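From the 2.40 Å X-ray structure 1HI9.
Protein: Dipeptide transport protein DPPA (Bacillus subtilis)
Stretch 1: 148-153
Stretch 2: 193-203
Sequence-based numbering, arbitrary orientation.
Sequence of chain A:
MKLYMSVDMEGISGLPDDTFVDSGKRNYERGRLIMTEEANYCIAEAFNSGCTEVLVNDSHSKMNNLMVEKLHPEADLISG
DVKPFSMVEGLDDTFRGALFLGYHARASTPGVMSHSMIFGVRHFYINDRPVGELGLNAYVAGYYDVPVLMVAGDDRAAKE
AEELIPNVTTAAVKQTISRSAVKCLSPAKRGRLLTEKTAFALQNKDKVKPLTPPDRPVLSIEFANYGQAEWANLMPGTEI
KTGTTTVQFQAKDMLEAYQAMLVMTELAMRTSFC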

ATOM      1  N   VAL A 148      19.718  38.882  22.226  1.00 42.16           N
ATOM      2  CA  VAL A 148      19.675  37.437  22.320  1.00 42.12           C
ATOM      3  C   VAL A 148      20.597  37.088  23.484  1.00 43.28           C
ATOM      4  O   VAL A 148      21.820  37.041  23.338  1.00 43.56           O
ATOM      5  CB  VAL A 148      20.187  36.778  21.025  1.00 41.66           C
ATOM      6  CG1 VAL A 148      20.227  35.275  21.182  1.00 39.84           C
ATOM      7  CG2 VAL A 148      19.291  37.173  19.856  1.00 40.42           C
ATOM      8  N   LEU A 149      20.003  36.854  24.646  1.00 43.71           N
ATOM      9  CA  LEU A 149      20.761  36.562  25.850  1.00 43.64           C
ATOM     10  C   LEU A 149      21.443  35.208  25.873  1.00 42.45           C
ATOM     11  O   LEU A 149      22.560  35.073  26.375  1.00 42.40           O
ATOM     12  CB  LEU A 149      19.848  36.685  27.069  1.00 43.47           C
ATOM     13  CG  LEU A 149      19.116  38.022  27.191  1.00 45.54           C
ATOM     14  CD1 LEU A 149      18.306  38.052  28.490  1.00 45.79           C
ATOM     15  CD2 LEU A 149      20.123  39.165  27.171  1.00 45.15           C
ATOM     16  N   MET A 150      20.770  34.203  25.328  1.00 42.09           N
ATOM     17  CA  MET A 150      21.303  32.850  25.336  1.00 39.86           C
ATOM     18  C   MET A 150      20.925  32.064  24.085  1.00 38.87           C
ATOM     19  O   MET A 150      19.879  32.293  23.482  1.00 39.63           O
ATOM     20  CB  MET A 150      20.774  32.118  26.569  1.00 39.16           C
ATOM     21  CG  MET A 150      21.404  30.767  26.839  1.00 41.07           C
ATOM     22  SD  MET A 150      20.580  29.967  28.219  1.00 43.00           S
ATOM     23  CE  MET A 150      20.345  28.318  27.573  1.00 46.71           C
ATOM     24  N   VAL A 151      21.790  31.129  23.716  1.00 37.21           N
ATOM     25  CA  VAL A 151      21.570  30.265  22.569  1.00 36.85           C
ATOM     26  C   VAL A 151      22.045  28.869  22.968  1.00 37.36           C
ATOM     27  O   VAL A 151      23.195  28.700  23.367  1.00 35.96           O
ATOM     28  CB  VAL A 151      22.375  30.748  21.330  1.00 37.15           C
ATOM     29  CG1 VAL A 151      22.249  29.741  20.194  1.00 36.02           C
ATOM     30  CG2 VAL A 151      21.861  32.108  20.866  1.00 35.65           C
ATOM     31  N   ALA A 152      21.154  27.881  22.884  1.00 36.56           N
ATOM     32  CA  ALA A 152      21.496  26.507  23.231  1.00 36.10           C
ATOM     33  C   ALA A 152      21.332  25.598  22.023  1.00 37.00           C
ATOM     34  O   ALA A 152      20.470  25.818  21.169  1.00 37.40           O
ATOM     35  CB  ALA A 152      20.620  26.020  24.365  1.00 37.10           C
ATOM     36  N   GLY A 153      22.171  24.573  21.957  1.00 35.88           N
ATOM     37  CA  GLY A 153      22.126  23.637  20.851  1.00 35.76           C
ATOM     38  C   GLY A 153      23.406  22.828  20.883  1.00 36.10           C
ATOM     39  O   GLY A 153      23.924  22.537  21.963  1.00 38.95           O
ATOM     40  N   LEU A 193      23.180  21.977  32.948  1.00 46.77           N
ATOM     41  CA  LEU A 193      23.855  22.905  32.059  1.00 45.29           C
ATOM     42  C   LEU A 193      22.908  24.023  31.635  1.00 44.78           C
ATOM     43  O   LEU A 193      23.237  25.206  31.749  1.00 44.32           O
ATOM     44  CB  LEU A 193      24.382  22.174  30.825  1.00 44.67           C
ATOM     45  CG  LEU A 193      25.107  23.071  29.802  1.00 46.23           C
ATOM     46  CD1 LEU A 193      26.273  23.790  30.486  1.00 43.96           C
ATOM     47  CD2 LEU A 193      25.611  22.235  28.635  1.00 43.53           C
ATOM     48  N   LEU A 194      21.729  23.647  31.155  1.00 45.12           N
ATOM     49  CA  LEU A 194      20.744  24.630  30.709  1.00 44.90           C
ATOM     50  C   LEU A 194      20.296  25.519  31.864  1.00 45.85           C
ATOM     51  O   LEU A 194      20.147  26.731  31.702  1.00 44.50           O
ATOM     52  CB  LEU A 194      19.537  23.919  30.086  1.00 43.94           C
ATOM     53  CG  LEU A 194      19.816  23.184  28.759  1.00 43.67           C
ATOM     54  CD1 LEU A 194      18.651  22.278  28.388  1.00 41.63           C
ATOM     55  CD2 LEU A 194      20.066  24.208  27.671  1.00 43.38           C
ATOM     56  N   THR A 195      20.088  24.911  33.031  1.00 47.12           N
ATOM     57  CA  THR A 195      19.672  25.650  34.217  1.00 47.79           C
ATOM     58  C   THR A 195      20.701  26.714  34.602  1.00 48.98           C
ATOM     59  O   THR A 195      20.357  27.884  34.789  1.00 47.91           O
ATOM     60  CB  THR A 195      19.465  24.705  35.411  1.00 47.87           C
ATOM     61  OG1 THR A 195      18.439  23.763  35.087  1.00 47.44           O
ATOM     62  CG2 THR A 195      19.047  25.496  36.653  1.00 47.56           C
ATOM     63  N   GLU A 196      21.962  26.301  34.718  1.00 50.35           N
ATOM     64  CA  GLU A 196      23.042  27.219  35.074  1.00 50.69           C
ATOM     65  C   GLU A 196      23.202  28.303  34.011  1.00 49.96           C
ATOM     66  O   GLU A 196      23.225  29.492  34.323  1.00 50.27           O
ATOM     67  CB  GLU A 196      24.365  26.463  35.215  1.00 53.36           C
ATOM     68  CG  GLU A 196      24.290  25.219  36.086  1.00 57.20           C
ATOM     69  CD  GLU A 196      25.600  24.432  36.106  1.00 60.27           C
ATOM     70  OE1 GLU A 196      26.220  24.276  35.023  1.00 61.94           O
ATOM     71  OE2 GLU A 196      26.003  23.960  37.199  1.00 61.24           O
ATOM     72  N   LYS A 197      23.300  27.883  32.754  1.00 47.95           N
ATOM     73  CA  LYS A 197      23.467  28.820  31.657  1.00 45.63           C
ATOM     74  C   LYS A 197      22.327  29.829  31.555  1.00 44.23           C
ATOM     75  O   LYS A 197      22.552  31.002  31.269  1.00 42.21           O
ATOM     76  CB  LYS A 197      23.608  28.054  30.345  1.00 44.92           C
ATOM     77  CG  LYS A 197      24.902  27.274  30.235  1.00 45.52           C
ATOM     78  CD  LYS A 197      26.096  28.190  30.001  1.00 45.11           C
ATOM     79  CE  LYS A 197      27.360  27.372  29.776  1.00 44.91           C
ATOM     80  NZ  LYS A 197      28.512  28.226  29.365  1.00 44.02           N
ATOM     81  N   THR A 198      21.100  29.377  31.781  1.00 43.77           N
ATOM     82  CA  THR A 198      19.963  30.280  31.701  1.00 43.61           C
ATOM     83  C   THR A 198      20.059  31.306  32.823  1.00 44.69           C
ATOM     84  O   THR A 198      19.785  32.495  32.618  1.00 44.95           O
ATOM     85  CB  THR A 198      18.628  29.520  31.815  1.00 43.97           C
ATOM     86  OG1 THR A 198      18.516  28.588  30.735  1.00 43.09           O
ATOM     87  CG2 THR A 198      17.460  30.486  31.761  1.00 42.94           C
ATOM     88  N   ALA A 199      20.449  30.849  34.011  1.00 44.01           N
ATOM     89  CA  ALA A 199      20.590  31.748  35.152  1.00 45.38           C
ATOM     90  C   ALA A 199      21.653  32.810  34.870  1.00 45.88           C
ATOM     91  O   ALA A 199      21.414  34.007  35.044  1.00 45.85           O
ATOM     92  CB  ALA A 199      20.956  30.965  36.406  1.00 44.39           C
ATOM     93  N   PHE A 200      22.823  32.370  34.422  1.00 46.34           N
ATOM     94  CA  PHE A 200      23.901  33.297  34.128  1.00 47.40           C
ATOM     95  C   PHE A 200      23.517  34.287  33.039  1.00 48.37           C
ATOM     96  O   PHE A 200      23.824  35.477  33.135  1.00 48.04           O
ATOM     97  CB  PHE A 200      25.155  32.544  33.683  1.00 48.99           C
ATOM     98  CG  PHE A 200      26.340  33.443  33.448  1.00 51.96           C
ATOM     99  CD1 PHE A 200      27.136  33.862  34.515  1.00 52.23           C
ATOM    100  CD2 PHE A 200      26.633  33.911  32.167  1.00 51.92           C
ATOM    101  CE1 PHE A 200      28.199  34.735  34.310  1.00 52.70           C
ATOM    102  CE2 PHE A 200      27.694  34.785  31.950  1.00 52.50           C
ATOM    103  CZ  PHE A 200      28.480  35.199  33.021  1.00 53.53           C
ATOM    104  N   ALA A 201      22.849  33.792  32.003  1.00 48.65           N
ATOM    105  CA  ALA A 201      22.442  34.635  30.888  1.00 49.51           C
ATOM    106  C   ALA A 201      21.524  35.766  31.326  1.00 50.76           C
ATOM    107  O   ALA A 201      21.675  36.898  30.876  1.00 50.67           O
ATOM    108  CB  ALA A 201      21.751  33.792  29.821  1.00 48.75           C
ATOM    109  N   LEU A 202      20.573  35.458  32.202  1.00 52.39           N
ATOM    110  CA  LEU A 202      19.632  36.464  32.674  1.00 54.73           C
ATOM    111  C   LEU A 202      20.271  37.522  33.572  1.00 56.63           C
ATOM    112  O   LEU A 202      19.870  38.689  33.548  1.00 57.27           O
ATOM    113  CB  LEU A 202      18.462  35.791  33.401  1.00 54.35           C
ATOM    114  CG  LEU A 202      17.410  35.144  32.493  1.00 52.97           C
ATOM    115  CD1 LEU A 202      16.480  34.281  33.301  1.00 53.56           C
ATOM    116  CD2 LEU A 202      16.647  36.225  31.765  1.00 54.38           C
ATOM    117  N   GLN A 203      21.270  37.131  34.355  1.00 58.17           N
ATOM    118  CA  GLN A 203      21.923  38.084  35.242  1.00 60.36           C
ATOM    119  C   GLN A 203      23.056  38.837  34.556  1.00 59.96           C
ATOM    120  O   GLN A 203      23.471  39.897  35.017  1.00 59.76           O
ATOM    121  CB  GLN A 203      22.469  37.379  36.481  1.00 62.48           C
ATOM    122  CG  GLN A 203      23.497  36.326  36.167  1.00 66.81           C
ATOM    123  CD  GLN A 203      24.155  35.767  37.411  1.00 70.15           C
ATOM    124  OE1 GLN A 203      24.873  36.480  38.117  1.00 71.21           O
ATOM    125  NE2 GLN A 203      23.911  34.482  37.691  1.00 71.26           N
TER

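Strand residues of stretch 1 pack nearly antiparallel against the helix that runs through 193-203, mainly through apolar side chains, with no hydrogen bond crossing between them. The N-to-C directions lie 163° apart and the axes approach to 7.5 Å. The backbones come closest at Leu149 and Ala201, whose CA atoms are 5.6 Å apart; at the other end, Ala152 and Leu194 sit 7.7 Å apart, CA to CA. The CA-to-CB bond of Ala201 points toward the strand, and its CB lies 3.8 Å from both Leu149 O and Met150 CB. With only a methyl on Ala201, the strand backbone and the helix lie close together here. Leu149 also contacts Leu202, CD1 to CD2 at 4.1 Å; the CA-to-CB bond of Leu202 points away from the strand, but the end of its side chain comes nearer.

Met150 has the largest covered area of any residue here, 85 Å². With chi1 and chi2 both t, its extended side chain runs along the helix, away from Ala201 and toward Leu194. Its SD lies 3.8 Å from Lys197 C and 3.5 Å from Thr198 OG1, and its CE ends 4.1 Å from Leu194 CD2. The Thr198 hydroxyl is already engaged: OG1 donates to Leu194 O at 2.7 Å, one turn back in the helix, so this polar group sits beside the sulfur with its hydrogen bond made within its own helix. Leu194 CD2 also touches Ala152 CB at 3.8 Å, so one methyl serves two strand residues. Lys197 starts toward the strand, but its end leads away, and NZ is hydrogen-bonded elsewhere in the structure. Val148 and Val151 stay out of reach of the helix, while Thr195 and Ala199 point away from the strand.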